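Long-range contacts in serine acetyltransferase 1, putative (Entamoeba histolytica, PDB 7BW9), which probably catalyses the transfer of an acetyl group to serine in cysteine biosynthesis, and is seen here with cysteine bound: residues T8-V13 with R56-V61; I21-T26 with I44-F49; L36-I41 with M133-V138. All blocks are in the same frame, centred on the assembly; numbering follows the deposited sequence.

Contact 1 of 3, residues T8-V13 with R56-V61; sequences TSQLLV and RTFNNV
Phe58 holds its CG anti to the backbone N (chi1 164°), and Gln10 likewise sets CG anti to its own N, its chain then bending at chi2 (46°). From the first turn of helix 58-79 the ring atoms CD2, CE2 and CZ of Phe58 reach Ser9 and Gln10 of helix 2-17. The glutamine and the phenylalanine cross at about a right angle, with the amide plane turned only 15° from the ring plane and Gln10 NE2 3.5 Å from Phe58 CD2. The CE2-CZ side of the ring meets Ser9 obliquely, Ser9 CB lying 3.6 Å from Phe58 CE2. A serine suits this place, being small enough to admit the aromatic, and its OG turns back to bond Leu5 O within its own helix. One turn further along helix 58-79, Val61 CG1 packs on the backbone of Ser9 and stands 4.2 Å from Leu12 CD1. Short, apolar Val13 fits between Phe58 and Val61, its CG2 4.3 Å from Phe58 CD2 and 4.5 Å from Val61 CG2. The union of these two helices of the N-terminal helical domain therefore rests on apolar and van der Waals packing, with the glutamine amide beside a partly exposed aromatic ring at its margin.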
loop_
_atom_site.group_PDB
_atom_site.type_symbol
_atom_site.label_atom_id
_atom_site.label_comp_id
_atom_site.label_asym_id
_atom_site.label_seq_id
_atom_site.Cartn_x
_atom_site.Cartn_y
_atom_site.Cartn_z
ATOM N N THR A 8 -15.397 -31.153 -5.353
ATOM C CA THR A 8 -14.727 -30.139 -4.545
ATOM C C THR A 8 -15.740 -29.378 -3.697
ATOM O O THR A 8 -15.530 -29.186 -2.495
ATOM C CB THR A 8 -13.922 -29.202 -5.450
ATOM O OG1 THR A 8 -13.024 -29.977 -6.257
ATOM C CG2 THR A 8 -13.112 -28.217 -4.624
ATOM N N SER A 9 -16.882 -29.014 -4.287
ATOM C CA SER A 9 -17.943 -28.368 -3.522
ATOM C C SER A 9 -18.354 -29.234 -2.335
ATOM O O SER A 9 -18.439 -28.755 -1.196
ATOM C CB SER A 9 -19.145 -28.085 -4.431
ATOM O OG SER A 9 -18.852 -27.083 -5.387
ATOM N N GLN A 10 -18.582 -30.532 -2.580
ATOM C CA GLN A 10 -18.986 -31.435 -1.501
ATOM C C GLN A 10 -17.864 -31.643 -0.482
ATOM O O GLN A 10 -18.124 -31.737 0.724
ATOM C CB GLN A 10 -19.443 -32.774 -2.084
ATOM C CG GLN A 10 -20.011 -33.759 -1.057
ATOM C CD GLN A 10 -21.018 -33.128 -0.089
ATOM O OE1 GLN A 10 -20.928 -33.319 1.128
ATOM N NE2 GLN A 10 -21.983 -32.384 -0.630
ATOM N N LEU A 11 -16.615 -31.731 -0.943
ATOM C CA LEU A 11 -15.504 -31.834 0.002
ATOM C C LEU A 11 -15.385 -30.575 0.854
ATOM O O LEU A 11 -15.092 -30.651 2.054
ATOM C CB LEU A 11 -14.201 -32.118 -0.749
ATOM C CG LEU A 11 -14.121 -33.578 -1.208
ATOM C CD1 LEU A 11 -12.878 -33.844 -2.029
ATOM C CD2 LEU A 11 -14.198 -34.520 -0.001
ATOM N N LEU A 12 -15.630 -29.405 0.257
ATOM C CA LEU A 12 -15.596 -28.173 1.035
ATOM C C LEU A 12 -16.691 -28.168 2.090
ATOM O O LEU A 12 -16.443 -27.810 3.248
ATOM C CB LEU A 12 -15.734 -26.965 0.120
ATOM C CG LEU A 12 -14.488 -26.565 -0.661
ATOM C CD1 LEU A 12 -14.888 -25.622 -1.788
ATOM C CD2 LEU A 12 -13.517 -25.897 0.281
ATOM N N VAL A 13 -17.907 -28.579 1.714
ATOM C CA VAL A 13 -18.984 -28.704 2.698
ATOM C C VAL A 13 -18.549 -29.611 3.848
ATOM O O VAL A 13 -18.769 -29.302 5.026
ATOM C CB VAL A 13 -20.277 -29.219 2.033
ATOM C CG1 VAL A 13 -21.285 -29.630 3.103
ATOM C CG2 VAL A 13 -20.878 -28.159 1.121
ATOM N N ARG A 56 -25.626 -20.249 2.172
ATOM C CA ARG A 56 -24.625 -21.191 2.661
ATOM C C ARG A 56 -25.044 -22.633 2.411
ATOM O O ARG A 56 -24.771 -23.524 3.219
ATOM C CB ARG A 56 -24.343 -20.952 4.139
ATOM C CG ARG A 56 -23.644 -19.637 4.399
ATOM C CD ARG A 56 -23.558 -19.323 5.868
ATOM N NE ARG A 56 -23.390 -17.891 6.081
ATOM C CZ ARG A 56 -23.313 -17.332 7.278
ATOM N NH1 ARG A 56 -23.391 -18.098 8.361
ATOM N NH2 ARG A 56 -23.160 -16.016 7.387
ATOM N N THR A 57 -25.693 -22.894 1.281
ATOM C CA THR A 57 -26.059 -24.248 0.883
ATOM C C THR A 57 -25.028 -24.802 -0.095
ATOM O O THR A 57 -24.222 -24.061 -0.661
ATOM C CB THR A 57 -27.453 -24.263 0.249
ATOM O OG1 THR A 57 -27.384 -23.705 -1.073
ATOM C CG2 THR A 57 -28.421 -23.453 1.103
ATOM N N PHE A 58 -25.071 -26.127 -0.299
ATOM C CA PHE A 58 -24.144 -26.769 -1.232
ATOM C C PHE A 58 -24.112 -26.032 -2.561
ATOM O O PHE A 58 -23.044 -25.838 -3.157
ATOM C CB PHE A 58 -24.530 -28.241 -1.455
ATOM C CG PHE A 58 -23.881 -28.862 -2.672
ATOM C CD1 PHE A 58 -24.469 -28.761 -3.930
ATOM C CD2 PHE A 58 -22.678 -29.543 -2.558
ATOM C CE1 PHE A 58 -23.861 -29.312 -5.039
ATOM C CE2 PHE A 58 -22.069 -30.104 -3.672
ATOM C CZ PHE A 58 -22.659 -29.990 -4.909
ATOM N N ASN A 59 -25.280 -25.600 -3.031
ATOM C CA ASN A 59 -25.371 -24.977 -4.342
ATOM C C ASN A 59 -24.736 -23.596 -4.350
ATOM O O ASN A 59 -24.144 -23.185 -5.353
ATOM C CB ASN A 59 -26.831 -24.896 -4.774
ATOM C CG ASN A 59 -27.015 -25.328 -6.194
ATOM O OD1 ASN A 59 -26.599 -24.625 -7.122
ATOM N ND2 ASN A 59 -27.608 -26.502 -6.384
ATOM N N ASN A 60 -24.866 -22.857 -3.251
ATOM C CA ASN A 60 -24.183 -21.574 -3.158
ATOM C C ASN A 60 -22.671 -21.768 -3.204
ATOM O O ASN A 60 -21.964 -21.012 -3.875
ATOM C CB ASN A 60 -24.609 -20.841 -1.885
ATOM C CG ASN A 60 -26.072 -20.421 -1.912
ATOM O OD1 ASN A 60 -26.856 -20.800 -1.040
ATOM N ND2 ASN A 60 -26.444 -19.634 -2.916
ATOM N N VAL A 61 -22.164 -22.799 -2.522
ATOM C CA VAL A 61 -20.739 -23.125 -2.595
ATOM C C VAL A 61 -20.346 -23.449 -4.029
ATOM O O VAL A 61 -19.308 -22.988 -4.535
ATOM C CB VAL A 61 -20.421 -24.295 -1.641
ATOM C CG1 VAL A 61 -18.962 -24.780 -1.812
ATOM C CG2 VAL A 61 -20.731 -23.908 -0.191
#

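Contact 2 of 3, residues I21-T26 with I44-F49; sequences IAFKST and ILFPDF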
loop_
_atom_site.group_PDB
_atom_site.type_symbol
_atom_site.label_atom_id
_atom_site.label_comp_id
_atom_site.label_asym_id
_atom_site.label_seq_id
_atom_site.Cartn_x
_atom_site.Cartn_y
_atom_site.Cartn_z
ATOM N N ILE A 21 -14.726 -25.568 16.478
ATOM C CA ILE A 21 -15.741 -24.590 16.861
ATOM C C ILE A 21 -15.230 -23.165 16.717
ATOM O O ILE A 21 -16.007 -22.240 16.452
ATOM C CB ILE A 21 -16.205 -24.868 18.308
ATOM C CG1 ILE A 21 -16.331 -26.371 18.562
ATOM C CG2 ILE A 21 -17.522 -24.178 18.599
ATOM C CD1 ILE A 21 -15.048 -27.040 19.060
ATOM N N ALA A 22 -13.922 -22.959 16.898
ATOM C CA ALA A 22 -13.373 -21.609 16.866
ATOM C C ALA A 22 -13.516 -20.972 15.492
ATOM O O ALA A 22 -13.544 -19.742 15.382
ATOM C CB ALA A 22 -11.898 -21.631 17.286
ATOM N N PHE A 23 -13.599 -21.783 14.438
ATOM C CA PHE A 23 -13.728 -21.289 13.074
ATOM C C PHE A 23 -15.164 -21.056 12.650
ATOM O O PHE A 23 -15.394 -20.601 11.525
ATOM C CB PHE A 23 -13.078 -22.266 12.095
ATOM C CG PHE A 23 -11.588 -22.248 12.152
ATOM C CD1 PHE A 23 -10.874 -21.229 11.542
ATOM C CD2 PHE A 23 -10.899 -23.233 12.839
ATOM C CE1 PHE A 23 -9.495 -21.209 11.603
ATOM C CE2 PHE A 23 -9.520 -23.220 12.906
ATOM C CZ PHE A 23 -8.817 -22.204 12.282
ATOM N N LYS A 24 -16.131 -21.364 13.505
ATOM C CA LYS A 24 -17.538 -21.265 13.153
ATOM C C LYS A 24 -18.150 -20.056 13.832
ATOM O O LYS A 24 -17.652 -19.573 14.853
ATOM C CB LYS A 24 -18.287 -22.539 13.546
ATOM C CG LYS A 24 -17.666 -23.786 12.943
ATOM C CD LYS A 24 -18.270 -25.057 13.500
ATOM C CE LYS A 24 -18.614 -26.015 12.378
ATOM N NZ LYS A 24 -18.817 -27.418 12.851
ATOM N N SER A 25 -19.223 -19.553 13.238
ATOM C CA SER A 25 -19.878 -18.380 13.785
ATOM C C SER A 25 -21.293 -18.329 13.227
ATOM O O SER A 25 -21.516 -18.589 12.039
ATOM C CB SER A 25 -19.090 -17.108 13.454
ATOM O OG SER A 25 -19.905 -15.950 13.445
ATOM N N THR A 26 -22.244 -18.026 14.101
ATOM C CA THR A 26 -23.648 -17.947 13.745
ATOM C C THR A 26 -24.069 -16.539 13.389
ATOM O O THR A 26 -25.261 -16.290 13.204
ATOM C CB THR A 26 -24.503 -18.456 14.901
ATOM O OG1 THR A 26 -24.316 -17.597 16.034
ATOM C CG2 THR A 26 -24.097 -19.877 15.279
ATOM N N ILE A 44 -15.557 -18.735 -0.184
ATOM C CA ILE A 44 -15.381 -20.180 -0.337
ATOM C C ILE A 44 -14.713 -20.782 0.898
ATOM O O ILE A 44 -15.123 -21.842 1.386
ATOM C CB ILE A 44 -14.580 -20.500 -1.610
ATOM C CG1 ILE A 44 -15.402 -20.178 -2.865
ATOM C CG2 ILE A 44 -14.172 -21.965 -1.603
ATOM C CD1 ILE A 44 -14.559 -19.977 -4.124
ATOM N N LEU A 45 -13.680 -20.126 1.432
ATOM C CA LEU A 45 -12.938 -20.758 2.524
ATOM C C LEU A 45 -13.605 -20.578 3.887
ATOM O O LEU A 45 -13.445 -21.432 4.764
ATOM C CB LEU A 45 -11.516 -20.213 2.588
ATOM C CG LEU A 45 -10.628 -20.408 1.360
ATOM C CD1 LEU A 45 -9.358 -19.629 1.581
ATOM C CD2 LEU A 45 -10.330 -21.868 1.134
ATOM N N PHE A 46 -14.324 -19.484 4.112
ATOM C CA PHE A 46 -14.954 -19.227 5.406
ATOM C C PHE A 46 -16.312 -18.581 5.219
ATOM O O PHE A 46 -16.508 -17.409 5.557
ATOM C CB PHE A 46 -14.063 -18.345 6.275
ATOM C CG PHE A 46 -12.745 -18.935 6.545
ATOM C CD1 PHE A 46 -12.608 -19.923 7.502
ATOM C CD2 PHE A 46 -11.628 -18.512 5.837
ATOM C CE1 PHE A 46 -11.373 -20.479 7.763
ATOM C CE2 PHE A 46 -10.388 -19.069 6.087
ATOM C CZ PHE A 46 -10.264 -20.061 7.051
ATOM N N PRO A 47 -17.289 -19.331 4.702
ATOM C CA PRO A 47 -18.628 -18.745 4.517
ATOM C C PRO A 47 -19.170 -18.062 5.761
ATOM O O PRO A 47 -19.801 -17.004 5.651
ATOM C CB PRO A 47 -19.486 -19.950 4.100
ATOM C CG PRO A 47 -18.615 -21.184 4.328
ATOM C CD PRO A 47 -17.208 -20.700 4.167
ATOM N N ASP A 48 -18.915 -18.608 6.947
ATOM C CA ASP A 48 -19.521 -18.022 8.140
ATOM C C ASP A 48 -19.133 -16.561 8.347
ATOM O O ASP A 48 -19.906 -15.812 8.952
ATOM C CB ASP A 48 -19.157 -18.836 9.379
ATOM C CG ASP A 48 -19.918 -20.152 9.460
ATOM O OD1 ASP A 48 -20.576 -20.541 8.464
ATOM O OD2 ASP A 48 -19.842 -20.806 10.522
ATOM N N PHE A 49 -17.984 -16.120 7.829
ATOM C CA PHE A 49 -17.539 -14.752 8.080
ATOM C C PHE A 49 -17.767 -13.811 6.911
ATOM O O PHE A 49 -17.610 -12.592 7.076
ATOM C CB PHE A 49 -16.049 -14.748 8.482
ATOM C CG PHE A 49 -15.781 -15.548 9.724
ATOM C CD1 PHE A 49 -15.861 -14.956 10.971
ATOM C CD2 PHE A 49 -15.528 -16.910 9.649
ATOM C CE1 PHE A 49 -15.650 -15.705 12.120
ATOM C CE2 PHE A 49 -15.321 -17.659 10.791
ATOM C CZ PHE A 49 -15.381 -17.055 12.028
#
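Phe49 and Ser25 meet where the loop after helix 2-17 runs past the end of helix 36-45, and here the packing is close. Phe23 O comes to the edge of the Phe49 ring, near its plane, 3.0 Å from CE2, consistent with a weak C-H...O attraction to the slightly positive edge. Ser25 CB lies 3.9 Å from CE1 of the same ring; serine suits both demands, since its OG bonds Lys27 N while CB meets the aromatic. The short side chain of Asp48 sets its carboxylate close beside the loop backbone, where OD2 accepts the N-H of Ser25 at 3.1 Å, nearly straight at 166°, on the anti side and 20° out of the carboxylate plane. OD2 also stands 3.2 Å from Ser25 O, a meeting of two acceptors that is probably unfavourable and offset by the N-H bond. Beside this, Phe23 CD1 approaches Phe46 CE1 at 3.9 Å, the two side chains crossing obliquely. These aromatics belong to the helical domain that precedes the left-handed beta-helix of this hexapeptide-repeat enzyme: Phe23 touches Leu120, Phe46 Val103 and Ile107, and Phe49 Ala121 and Ile124.

The solvent side is looser. Exposed Lys24 brings just its inner carbons near Asp48, with CB 3.8 Å from OD2; its long chain bends at chi3, and its NZ bonds Gln17 O.

Contact 3 of 3, residues L36-I41 with M133-V138; sequences LELELI and MMIQRV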
loop_
_atom_site.group_PDB
_atom_site.type_symbol
_atom_site.label_atom_id
_atom_site.label_comp_id
_atom_site.label_asym_id
_atom_site.label_seq_id
_atom_site.Cartn_x
_atom_site.Cartn_y
_atom_site.Cartn_z
ATOM N N LEU A 36 -12.449 -9.472 -7.282
ATOM C CA LEU A 36 -13.301 -10.645 -7.464
ATOM C C LEU A 36 -12.692 -11.888 -6.820
ATOM O O LEU A 36 -13.336 -12.536 -5.990
ATOM C CB LEU A 36 -13.584 -10.882 -8.946
ATOM C CG LEU A 36 -14.664 -11.936 -9.225
ATOM C CD1 LEU A 36 -15.815 -11.838 -8.218
ATOM C CD2 LEU A 36 -15.205 -11.774 -10.636
ATOM N N GLU A 37 -11.433 -12.212 -7.149
ATOM C CA GLU A 37 -10.860 -13.466 -6.648
ATOM C C GLU A 37 -10.781 -13.479 -5.126
ATOM O O GLU A 37 -11.053 -14.509 -4.502
ATOM C CB GLU A 37 -9.487 -13.716 -7.259
ATOM C CG GLU A 37 -9.507 -13.886 -8.754
ATOM C CD GLU A 37 -9.238 -12.573 -9.468
ATOM O OE1 GLU A 37 -9.806 -11.537 -9.051
ATOM O OE2 GLU A 37 -8.441 -12.577 -10.427
ATOM N N LEU A 38 -10.445 -12.343 -4.503
ATOM C CA LEU A 38 -10.330 -12.327 -3.043
ATOM C C LEU A 38 -11.695 -12.481 -2.376
ATOM O O LEU A 38 -11.861 -13.278 -1.438
ATOM C CB LEU A 38 -9.652 -11.040 -2.568
ATOM C CG LEU A 38 -9.580 -10.987 -1.038
ATOM C CD1 LEU A 38 -8.775 -12.173 -0.470
ATOM C CD2 LEU A 38 -9.032 -9.652 -0.542
ATOM N N GLU A 39 -12.683 -11.711 -2.835
ATOM C CA GLU A 39 -14.028 -11.846 -2.279
ATOM C C GLU A 39 -14.517 -13.284 -2.389
ATOM O O GLU A 39 -15.044 -13.850 -1.422
ATOM C CB GLU A 39 -14.995 -10.890 -2.987
ATOM C CG GLU A 39 -14.723 -9.427 -2.742
ATOM C CD GLU A 39 -15.242 -8.539 -3.871
ATOM O OE1 GLU A 39 -16.158 -8.982 -4.608
ATOM O OE2 GLU A 39 -14.735 -7.402 -4.019
ATOM N N LEU A 40 -14.312 -13.907 -3.548
ATOM C CA LEU A 40 -14.806 -15.266 -3.745
ATOM C C LEU A 40 -14.047 -16.265 -2.894
ATOM O O LEU A 40 -14.657 -17.145 -2.272
ATOM C CB LEU A 40 -14.721 -15.651 -5.218
ATOM C CG LEU A 40 -15.832 -15.038 -6.079
ATOM C CD1 LEU A 40 -15.667 -15.454 -7.534
ATOM C CD2 LEU A 40 -17.204 -15.449 -5.542
ATOM N N ILE A 41 -12.711 -16.157 -2.861
ATOM C CA ILE A 41 -11.932 -17.099 -2.066
ATOM C C ILE A 41 -12.313 -16.981 -0.603
ATOM O O ILE A 41 -12.453 -17.990 0.101
ATOM C CB ILE A 41 -10.425 -16.881 -2.312
ATOM C CG1 ILE A 41 -10.072 -17.388 -3.713
ATOM C CG2 ILE A 41 -9.588 -17.595 -1.284
ATOM C CD1 ILE A 41 -8.825 -16.800 -4.271
ATOM N N MET A 133 -2.109 -14.726 1.943
ATOM C CA MET A 133 -1.829 -16.153 1.849
ATOM C C MET A 133 -2.991 -16.933 1.242
ATOM O O MET A 133 -2.755 -17.913 0.528
ATOM C CB MET A 133 -1.456 -16.703 3.225
ATOM C CG MET A 133 -0.046 -16.265 3.677
ATOM S SD MET A 133 1.220 -16.428 2.386
ATOM C CE MET A 133 1.143 -18.213 2.130
ATOM N N MET A 134 -4.240 -16.519 1.496
ATOM C CA MET A 134 -5.357 -17.052 0.715
ATOM C C MET A 134 -5.078 -16.944 -0.784
ATOM O O MET A 134 -5.242 -17.911 -1.533
ATOM C CB MET A 134 -6.649 -16.305 1.054
ATOM C CG MET A 134 -7.098 -16.364 2.505
ATOM S SD MET A 134 -8.700 -15.529 2.662
ATOM C CE MET A 134 -9.132 -15.863 4.372
ATOM N N ILE A 135 -4.644 -15.770 -1.240
ATOM C CA ILE A 135 -4.343 -15.600 -2.657
ATOM C C ILE A 135 -3.087 -16.376 -3.050
ATOM O O ILE A 135 -3.056 -17.033 -4.102
ATOM C CB ILE A 135 -4.207 -14.108 -2.992
ATOM C CG1 ILE A 135 -5.467 -13.365 -2.566
ATOM C CG2 ILE A 135 -3.944 -13.904 -4.486
ATOM C CD1 ILE A 135 -6.744 -13.805 -3.324
ATOM N N GLN A 136 -2.028 -16.310 -2.224
ATOM C CA GLN A 136 -0.743 -16.885 -2.631
ATOM C C GLN A 136 -0.829 -18.396 -2.786
ATOM O O GLN A 136 -0.273 -18.959 -3.736
ATOM C CB GLN A 136 0.361 -16.531 -1.630
ATOM C CG GLN A 136 1.800 -16.590 -2.246
ATOM C CD GLN A 136 2.394 -17.989 -2.255
ATOM O OE1 GLN A 136 2.002 -18.831 -1.454
ATOM N NE2 GLN A 136 3.316 -18.251 -3.183
ATOM N N ARG A 137 -1.507 -19.072 -1.856
ATOM C CA ARG A 137 -1.618 -20.522 -1.950
ATOM C C ARG A 137 -2.434 -20.944 -3.171
ATOM O O ARG A 137 -2.153 -21.991 -3.768
ATOM C CB ARG A 137 -2.200 -21.066 -0.644
ATOM C CG ARG A 137 -1.282 -20.721 0.547
ATOM C CD ARG A 137 -1.466 -21.650 1.713
ATOM N NE ARG A 137 -0.713 -21.259 2.907
ATOM C CZ ARG A 137 0.580 -21.533 3.109
ATOM N NH1 ARG A 137 1.281 -22.178 2.185
ATOM N NH2 ARG A 137 1.168 -21.166 4.243
ATOM N N VAL A 138 -3.413 -20.131 -3.584
ATOM C CA VAL A 138 -4.092 -20.387 -4.849
ATOM C C VAL A 138 -3.144 -20.147 -6.012
ATOM O O VAL A 138 -2.958 -21.017 -6.872
ATOM C CB VAL A 138 -5.351 -19.509 -4.977
ATOM C CG1 VAL A 138 -5.817 -19.490 -6.415
ATOM C CG2 VAL A 138 -6.436 -20.002 -4.031
#
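Ile41 points from helix 36-45 toward helix 128-144, and each of its branches finds a different neighbour. From CB, the CG2 methyl stands anti to the backbone N and lies 4.0 Å from Met134 CB, the two side chains sliding past each other in opposite directions. The other branch leaves CB through CG1, anti to the carbonyl carbon (chi1 -72°), and chi2 near 158° extends it to CD1. That methyl forms the tip: it sits 3.8 Å from Ile135 CD1, where the side chains cross at about a right angle, and 4.0 Å from Val138 CG2, which it meets tip to tip. A beta-branched residue suits this place because it fills two directions from one CB.

The axes of segments 36-41 and 133-138 cross at 101° and approach to 10.2 Å, a steep crossing in the interior of the helical domain of a serine acetyltransferase. Leu38, one turn before Ile41, completes the packing from the other flank, its CD1 3.9 Å from Ile135 CD1. Ile135 CD1 is thus shared by Leu38 and Ile41, and the side chain also reaches Leu154, Met155 and Ile158 of helix 148-162. Arg137 takes no part in this face; its guanidinium lies away from helix 36-45, where NE makes a salt bridge with Asp106 and the two terminal nitrogens bond Ile172 O and Gly173 O.

All three contacts lie in the N-terminal helical part of the chain. Contact 2 falls, in sequence, between the two segments of contact 1, whereas contact 3 alternates with both. The centres of contacts 1 and 2 are about 13 Å apart, and they touch through Leu12 and Ile44; contacts 2 and 3 are about 16 Å apart, share helix 36-45, and meet where Phe46 packs on Met134. Contacts 1 and 3, about 17 Å apart, do not touch. Helix 36-45 therefore links the outlying pair of helices 2-17 and 58-79 to the buried contact with helix 128-144, and the alternating order ties the start of the chain to helices much later in its sequence.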